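Local coordinates for alginase (Pseudoalteromonas, PDB 4Q8K), which probably cleaves alginate by beta-elimination, as a calcium-containing lyase of polysaccharide lyase family 18, at residues G219-I224 / S241-S246; V252-I257 / D327-D332. One frame throughout, in Å; residues are numbered along the deposited sequence.

Contact 1: residues G219-I224 / S241-S246; sequences GGKTII and SDTDES. With CA (calcium ion), chain B; SO4 (sulfate ion), chain C.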
ATOM      1  N   GLY A 219       9.513 -12.562   5.733  1.00 27.47           N
ATOM      2  CA  GLY A 219       8.319 -12.559   6.562  1.00 23.67           C
ATOM      3  C   GLY A 219       7.593 -11.226   6.585  1.00 26.39           C
ATOM      4  O   GLY A 219       6.499 -11.121   7.145  1.00 24.47           O
ATOM      5  N   GLY A 220       8.195 -10.209   5.976  1.00 23.00           N
ATOM      6  CA  GLY A 220       7.588  -8.889   5.956  1.00 21.91           C
ATOM      7  C   GLY A 220       6.287  -8.852   5.161  1.00 23.35           C
ATOM      8  O   GLY A 220       6.085  -9.649   4.234  1.00 21.55           O
ATOM      9  N   LYS A 221       5.388  -7.945   5.537  1.00 20.90           N
ATOM     10  CA  LYS A 221       4.131  -7.741   4.815  1.00 19.73           C
ATOM     11  C   LYS A 221       3.751  -6.264   4.838  1.00 20.66           C
ATOM     12  O   LYS A 221       3.630  -5.657   5.911  1.00 19.95           O
ATOM     13  CB  LYS A 221       3.018  -8.563   5.454  1.00 18.99           C
ATOM     14  CG  LYS A 221       1.617  -8.292   4.901  1.00 20.08           C
ATOM     15  CD  LYS A 221       0.637  -9.262   5.515  1.00 23.20           C
ATOM     16  CE  LYS A 221      -0.779  -9.015   5.037  1.00 22.69           C
ATOM     17  NZ  LYS A 221      -1.755  -9.989   5.632  1.00 23.98           N
ATOM     18  N   THR A 222       3.546  -5.686   3.658  1.00 19.23           N
ATOM     19  CA  THR A 222       3.197  -4.272   3.596  1.00 19.57           C
ATOM     20  C   THR A 222       2.089  -4.012   2.589  1.00 20.43           C
ATOM     21  O   THR A 222       1.884  -4.801   1.660  1.00 18.41           O
ATOM     22  CB  THR A 222       4.402  -3.411   3.204  1.00 21.06           C
ATOM     23  OG1 THR A 222       3.997  -2.032   3.147  1.00 21.07           O
ATOM     24  CG2 THR A 222       4.955  -3.844   1.848  1.00 20.59           C
ATOM     25  N   ILE A 223       1.367  -2.915   2.799  1.00 17.75           N
ATOM     26  CA  ILE A 223       0.417  -2.416   1.804  1.00 19.23           C
ATOM     27  C   ILE A 223       1.065  -1.217   1.112  1.00 18.28           C
ATOM     28  O   ILE A 223       1.472  -0.256   1.772  1.00 18.51           O
ATOM     29  CB  ILE A 223      -0.933  -2.015   2.454  1.00 20.59           C
ATOM     30  CG1 ILE A 223      -1.605  -3.229   3.110  1.00 18.75           C
ATOM     31  CG2 ILE A 223      -1.890  -1.385   1.417  1.00 18.45           C
ATOM     32  CD1 ILE A 223      -2.809  -2.851   3.941  1.00 21.26           C
ATOM     33  N   ILE A 224       1.170  -1.272  -0.219  1.00 17.48           N
ATOM     34  CA  ILE A 224       1.927  -0.251  -0.957  1.00 18.67           C
ATOM     35  C   ILE A 224       1.020   0.707  -1.732  1.00 19.89           C
ATOM     36  O   ILE A 224       1.480   1.719  -2.253  1.00 21.47           O
ATOM     37  CB  ILE A 224       2.984  -0.852  -1.934  1.00 16.26           C
ATOM     38  CG1 ILE A 224       2.323  -1.671  -3.046  1.00 18.83           C
ATOM     39  CG2 ILE A 224       4.028  -1.703  -1.190  1.00 16.80           C
ATOM     40  CD1 ILE A 224       3.294  -2.091  -4.120  1.00 19.33           C
ATOM     41  N   SER A 241       3.897  -9.353   0.355  1.00 20.81           N
ATOM     42  CA  SER A 241       3.593 -10.149   1.545  1.00 22.41           C
ATOM     43  C   SER A 241       4.305 -11.496   1.561  1.00 23.50           C
ATOM     44  O   SER A 241       4.254 -12.241   0.585  1.00 21.76           O
ATOM     45  CB  SER A 241       2.072 -10.364   1.614  1.00 21.68           C
ATOM     46  OG  SER A 241       1.698 -11.237   2.658  1.00 23.77           O
ATOM     47  N   ASP A 242       4.932 -11.825   2.689  1.00 20.44           N
ATOM     48  CA  ASP A 242       5.690 -13.070   2.804  1.00 23.01           C
ATOM     49  C   ASP A 242       5.079 -13.948   3.892  1.00 22.61           C
ATOM     50  O   ASP A 242       5.759 -14.328   4.839  1.00 24.67           O
ATOM     51  CB  ASP A 242       7.174 -12.776   3.090  1.00 23.18           C
ATOM     52  CG  ASP A 242       8.058 -14.024   3.031  1.00 24.13           C
ATOM     53  OD1 ASP A 242       7.583 -15.058   2.531  1.00 25.74           O
ATOM     54  OD2 ASP A 242       9.227 -13.977   3.479  1.00 25.79           O
ATOM     55  N   THR A 243       3.793 -14.251   3.758  1.00 23.91           N
ATOM     56  CA  THR A 243       3.066 -15.001   4.786  1.00 26.19           C
ATOM     57  C   THR A 243       2.567 -16.352   4.299  1.00 26.34           C
ATOM     58  O   THR A 243       2.741 -16.717   3.134  1.00 27.36           O
ATOM     59  CB  THR A 243       1.819 -14.249   5.283  1.00 21.39           C
ATOM     60  OG1 THR A 243       0.791 -14.339   4.288  1.00 24.20           O
ATOM     61  CG2 THR A 243       2.144 -12.784   5.584  1.00 23.33           C
ATOM     62  N   ASP A 244       1.912 -17.074   5.205  1.00 24.42           N
ATOM     63  CA  ASP A 244       1.339 -18.380   4.897  1.00 28.60           C
ATOM     64  C   ASP A 244      -0.120 -18.270   4.472  1.00 29.31           C
ATOM     65  O   ASP A 244      -0.819 -19.281   4.388  1.00 28.15           O
ATOM     66  CB  ASP A 244       1.431 -19.299   6.125  1.00 32.54           C
ATOM     67  CG  ASP A 244       2.392 -20.459   5.930  1.00 37.83           C
ATOM     68  OD1 ASP A 244       3.039 -20.539   4.869  1.00 35.10           O
ATOM     69  OD2 ASP A 244       2.510 -21.291   6.861  1.00 39.52           O
ATOM     70  N   GLU A 245      -0.600 -17.052   4.218  1.00 26.95           N
ATOM     71  CA  GLU A 245      -1.983 -16.912   3.782  1.00 27.77           C
ATOM     72  C   GLU A 245      -2.135 -17.649   2.468  1.00 24.16           C
ATOM     73  O   GLU A 245      -1.359 -17.431   1.538  1.00 25.16           O
ATOM     74  CB  GLU A 245      -2.398 -15.452   3.604  1.00 24.28           C
ATOM     75  CG  GLU A 245      -3.797 -15.324   3.000  1.00 23.49           C
ATOM     76  CD  GLU A 245      -4.307 -13.895   2.923  1.00 23.11           C
ATOM     77  OE1 GLU A 245      -5.292 -13.675   2.186  1.00 24.25           O
ATOM     78  OE2 GLU A 245      -3.738 -13.004   3.603  1.00 23.49           O
ATOM     79  N   SER A 246      -3.124 -18.533   2.390  1.00 27.99           N
ATOM     80  CA  SER A 246      -3.305 -19.340   1.188  1.00 28.45           C
ATOM     81  C   SER A 246      -3.963 -18.553   0.052  1.00 26.90           C
ATOM     82  O   SER A 246      -4.592 -17.519   0.280  1.00 26.71           O
ATOM     83  CB  SER A 246      -4.124 -20.600   1.496  1.00 34.15           C
ATOM     84  OG  SER A 246      -5.429 -20.276   1.951  1.00 39.65           O
TER
HETATM   85 CA    CA B 501       6.704 -16.401   0.787  1.00 24.73          CA
HETATM   86  S   SO4 C 502      -5.401  -8.660   5.938  1.00 36.85           S
HETATM   87  O1  SO4 C 502      -4.251  -9.268   5.298  1.00 28.27           O
HETATM   88  O2  SO4 C 502      -5.423  -8.981   7.362  1.00 41.59           O
HETATM   89  O3  SO4 C 502      -5.273  -7.213   5.751  1.00 38.14           O
HETATM   90  O4  SO4 C 502      -6.638  -9.127   5.310  1.00 35.29           O
HETATM   91  O   HOH W   1      -0.980 -12.274   3.856  1.00 23.35           O
HETATM   92  O   HOH W   2       4.278 -15.789   0.921  1.00 24.10           O
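Asp242 reaches across to the turn before strand 221-228 and uses both carboxylate oxygens. OD2 accepts a hydrogen bond from Gly219 N at 2.7 Å, on its anti side and 35° out of the carboxylate plane, while OD1 binds the calcium ion at 2.4 Å. With CG anti to the backbone N (chi1 -172°), the carboxylate stands between turn and metal. A backbone bond runs from Asp242 N to Gly220 O (2.9 Å), and Gly219 CA makes a CA-H...O contact with Asp242 O. At the backbone angles of Gly219 a CB would collide with the preceding carbonyl O.

Next along the strand pair, Lys221 and Ser241 form an antiparallel non-hydrogen-bonded pair whose side chains lie on the same face of the sheet, Lys221 also touching Tyr239. The extended lysine runs past Ser241, its CD 3.6 Å from Ser241 OG and 3.8 Å from the methyl CG2 of Thr243. Its NZ donates to sulfate O1 at 2.6 Å, and to water 1. That water also bonds to Ser241 OG, Thr243 OG1 and Glu245 OE2, bridging lysine and glutamate. Thr243 OG1 accepts from Glu245 N, an ST turn, and Glu245 OE1 pairs with Arg263 and Lys273.

Asp250, Val252, Asn255 and Ile257 complete the protein ligands, and Gly256 N also donates to Asp242 OD2. One carboxylate thus joins the open end of the hairpin to the calcium site; metal and amide donors would probably favour its charged form. The sulfate, held also by Tyr239 OH and probably from the crystallisation liquor, suggests that an anion can be accepted beside Lys221.

Contact 2: residues V252-I257 / D327-D332; sequences VANNGI and DPYTLD. With CA (calcium ion), chain B.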
ATOM      1  N   VAL A 252       3.924 -19.163   0.995  1.00 26.09           N
ATOM      2  CA  VAL A 252       4.759 -19.825   1.984  1.00 28.64           C
ATOM      3  C   VAL A 252       5.377 -18.797   2.924  1.00 26.13           C
ATOM      4  O   VAL A 252       6.144 -17.948   2.503  1.00 27.39           O
ATOM      5  CB  VAL A 252       5.878 -20.651   1.322  1.00 30.28           C
ATOM      6  CG1 VAL A 252       6.813 -21.207   2.377  1.00 31.51           C
ATOM      7  CG2 VAL A 252       5.282 -21.779   0.473  1.00 32.13           C
ATOM      8  N   ALA A 253       5.053 -18.886   4.205  1.00 28.23           N
ATOM      9  CA  ALA A 253       5.524 -17.896   5.170  1.00 25.68           C
ATOM     10  C   ALA A 253       7.040 -17.831   5.282  1.00 28.00           C
ATOM     11  O   ALA A 253       7.717 -18.859   5.335  1.00 28.33           O
ATOM     12  CB  ALA A 253       4.907 -18.157   6.544  1.00 28.26           C
ATOM     13  N   ASN A 254       7.569 -16.611   5.313  1.00 27.60           N
ATOM     14  CA  ASN A 254       8.931 -16.378   5.774  1.00 30.01           C
ATOM     15  C   ASN A 254      10.032 -17.038   4.933  1.00 31.09           C
ATOM     16  O   ASN A 254      11.068 -17.426   5.476  1.00 29.76           O
ATOM     17  CB  ASN A 254       9.050 -16.837   7.238  1.00 29.44           C
ATOM     18  CG  ASN A 254      10.218 -16.196   7.968  1.00 29.97           C
ATOM     19  OD1 ASN A 254      10.575 -15.047   7.710  1.00 28.39           O
ATOM     20  ND2 ASN A 254      10.825 -16.946   8.895  1.00 29.13           N
ATOM     21  N   ASN A 255       9.823 -17.156   3.619  1.00 26.66           N
ATOM     22  CA  ASN A 255      10.835 -17.761   2.751  1.00 30.05           C
ATOM     23  C   ASN A 255      11.507 -16.780   1.790  1.00 29.25           C
ATOM     24  O   ASN A 255      12.282 -17.183   0.924  1.00 30.05           O
ATOM     25  CB  ASN A 255      10.272 -18.956   1.981  1.00 30.84           C
ATOM     26  CG  ASN A 255       9.376 -18.540   0.840  1.00 29.43           C
ATOM     27  OD1 ASN A 255       8.904 -17.415   0.812  1.00 29.02           O
ATOM     28  ND2 ASN A 255       9.145 -19.442  -0.110  1.00 31.05           N
ATOM     29  N   GLY A 256      11.213 -15.491   1.947  1.00 24.47           N
ATOM     30  CA  GLY A 256      11.878 -14.470   1.160  1.00 24.71           C
ATOM     31  C   GLY A 256      11.216 -14.229  -0.186  1.00 24.67           C
ATOM     32  O   GLY A 256      11.583 -13.306  -0.908  1.00 28.96           O
ATOM     33  N   ILE A 257      10.250 -15.072  -0.530  1.00 26.61           N
ATOM     34  CA  ILE A 257       9.495 -14.885  -1.765  1.00 24.81           C
ATOM     35  C   ILE A 257       8.196 -14.171  -1.431  1.00 22.62           C
ATOM     36  O   ILE A 257       7.305 -14.741  -0.816  1.00 22.08           O
ATOM     37  CB  ILE A 257       9.191 -16.221  -2.466  1.00 25.14           C
ATOM     38  CG1 ILE A 257      10.498 -16.944  -2.808  1.00 30.42           C
ATOM     39  CG2 ILE A 257       8.355 -15.988  -3.724  1.00 25.98           C
ATOM     40  CD1 ILE A 257      10.286 -18.293  -3.499  1.00 29.13           C
ATOM     41  N   ASP A 327       2.236 -11.727  12.427  1.00 25.48           N
ATOM     42  CA  ASP A 327       3.064 -12.922  12.342  1.00 27.06           C
ATOM     43  C   ASP A 327       2.800 -13.558  10.977  1.00 25.21           C
ATOM     44  O   ASP A 327       1.650 -13.762  10.618  1.00 26.86           O
ATOM     45  CB  ASP A 327       2.668 -13.900  13.445  1.00 30.57           C
ATOM     46  CG  ASP A 327       3.673 -15.020  13.620  1.00 35.39           C
ATOM     47  OD1 ASP A 327       3.841 -15.831  12.678  1.00 31.39           O
ATOM     48  OD2 ASP A 327       4.299 -15.086  14.708  1.00 39.54           O
ATOM     49  N   PRO A 328       3.860 -13.858  10.210  1.00 28.12           N
ATOM     50  CA  PRO A 328       3.642 -14.409   8.864  1.00 26.26           C
ATOM     51  C   PRO A 328       3.193 -15.873   8.871  1.00 29.48           C
ATOM     52  O   PRO A 328       2.584 -16.320   7.898  1.00 30.60           O
ATOM     53  CB  PRO A 328       5.018 -14.272   8.205  1.00 27.65           C
ATOM     54  CG  PRO A 328       5.980 -14.329   9.358  1.00 30.25           C
ATOM     55  CD  PRO A 328       5.282 -13.596  10.474  1.00 27.60           C
ATOM     56  N   TYR A 329       3.473 -16.596   9.956  1.00 29.47           N
ATOM     57  CA  TYR A 329       3.064 -17.993  10.088  1.00 30.50           C
ATOM     58  C   TYR A 329       1.615 -18.151  10.523  1.00 31.31           C
ATOM     59  O   TYR A 329       0.873 -18.947   9.951  1.00 35.22           O
ATOM     60  CB  TYR A 329       3.962 -18.733  11.091  1.00 29.07           C
ATOM     61  CG  TYR A 329       5.379 -18.901  10.604  1.00 28.41           C
ATOM     62  CD1 TYR A 329       5.705 -19.920   9.725  1.00 31.90           C
ATOM     63  CD2 TYR A 329       6.385 -18.038  11.013  1.00 28.77           C
ATOM     64  CE1 TYR A 329       7.000 -20.079   9.268  1.00 31.56           C
ATOM     65  CE2 TYR A 329       7.686 -18.191  10.558  1.00 29.24           C
ATOM     66  CZ  TYR A 329       7.983 -19.216   9.686  1.00 27.88           C
ATOM     67  OH  TYR A 329       9.267 -19.385   9.217  1.00 33.23           O
ATOM     68  N   THR A 330       1.221 -17.396  11.543  1.00 28.14           N
ATOM     69  CA  THR A 330      -0.088 -17.560  12.170  1.00 29.70           C
ATOM     70  C   THR A 330      -1.091 -16.501  11.725  1.00 27.32           C
ATOM     71  O   THR A 330      -2.290 -16.621  11.977  1.00 29.04           O
ATOM     72  CB  THR A 330       0.021 -17.477  13.699  1.00 34.04           C
ATOM     73  OG1 THR A 330       0.409 -16.152  14.076  1.00 29.38           O
ATOM     74  CG2 THR A 330       1.047 -18.474  14.218  1.00 33.96           C
ATOM     75  N   LEU A 331      -0.595 -15.435  11.134  1.00 29.50           N
ATOM     76  CA  LEU A 331      -1.427 -14.313  10.747  1.00 27.99           C
ATOM     77  C   LEU A 331      -2.027 -13.570  11.908  1.00 28.62           C
ATOM     78  O   LEU A 331      -2.902 -12.776  11.720  1.00 32.19           O
ATOM     79  CB  LEU A 331      -2.560 -14.775   9.838  1.00 29.31           C
ATOM     80  CG  LEU A 331      -2.133 -15.465   8.558  1.00 27.51           C
ATOM     81  CD1 LEU A 331      -3.333 -15.830   7.706  1.00 37.00           C
ATOM     82  CD2 LEU A 331      -1.166 -14.626   7.776  1.00 29.78           C
ATOM     83  N   ASP A 332      -1.561 -13.851  13.110  1.00 32.07           N
ATOM     84  CA  ASP A 332      -2.008 -13.086  14.248  1.00 34.66           C
ATOM     85  C   ASP A 332      -1.414 -11.696  14.223  1.00 30.51           C
ATOM     86  O   ASP A 332      -0.291 -11.511  13.880  1.00 31.65           O
ATOM     87  CB  ASP A 332      -1.628 -13.759  15.537  1.00 38.09           C
ATOM     88  CG  ASP A 332      -2.636 -14.755  15.978  1.00 42.25           C
ATOM     89  OD1 ASP A 332      -3.757 -14.843  15.421  1.00 51.46           O
ATOM     90  OD2 ASP A 332      -2.294 -15.469  16.899  1.00 45.97           O
TER
HETATM   91 CA    CA B 501       6.704 -16.401   0.787  1.00 24.73          CA
HETATM   92  O   HOH W   2       4.278 -15.789   0.921  1.00 24.10           O
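The Tyr329 ring takes the methyl of Ala253 over one face: Ala253 CB sits 4.1 Å from the ring centroid, 27° off the normal, a CH-pi contact that comes nearest at CD1. In the ring plane, at its edge, lies Asp327 OD1. Toward the hydroxyl end, Asn254 CB comes within 3.2 Å of Tyr329 OH, with the amide plane turned 78° from the ring. Tyr329 CG, anti to the carbonyl carbon (chi1 -68°), is set 4.2 Å from Ala253 CB.

The same Ala253 methyl also meets Pro328, packing against its CB at 4.2 Å and its carbonyl O at 3.3 Å. Asp327 OD1 accepts from the amide of Tyr329, an Asx turn, nearly along its C-O axis, and from that of Thr330, from above the carboxylate plane.

Ala253 and Asn254 are the middle residues of a type II turn from Val252 to Asn255; its two ends, Val252 O and Asn255 OD1, both bind the calcium ion. Asn255 OD1 also accepts from Ile257 N, an Asx turn, and Ile257 O is a further metal ligand. The contact thus joins the calcium loop between strands 234-241 and 257-265 to the loop that leads from strand 321-324 to helix 340-349, with Pro328 also touching Leu350 just beyond that helix.

Overall arrangement
Contact 1 is the more deeply buried: it begins at the end of a strand pair in the curled antiparallel sheet and relies on charge, water and backbone bonds. Contact 2 lies farther out, between two loops, partly exposed and largely a matter of a methyl against a ring and a proline. Both involve the one loop that follows strand 234-241, and they share the calcium ion and water 2: contact 1 gives the metal one carboxylate oxygen, contact 2 two carbonyls and an amide oxygen. Asp244 joins them directly, probably bonding through OD1 to Ala253 N (2.7 Å) and through its N to Pro328 O (2.9 Å).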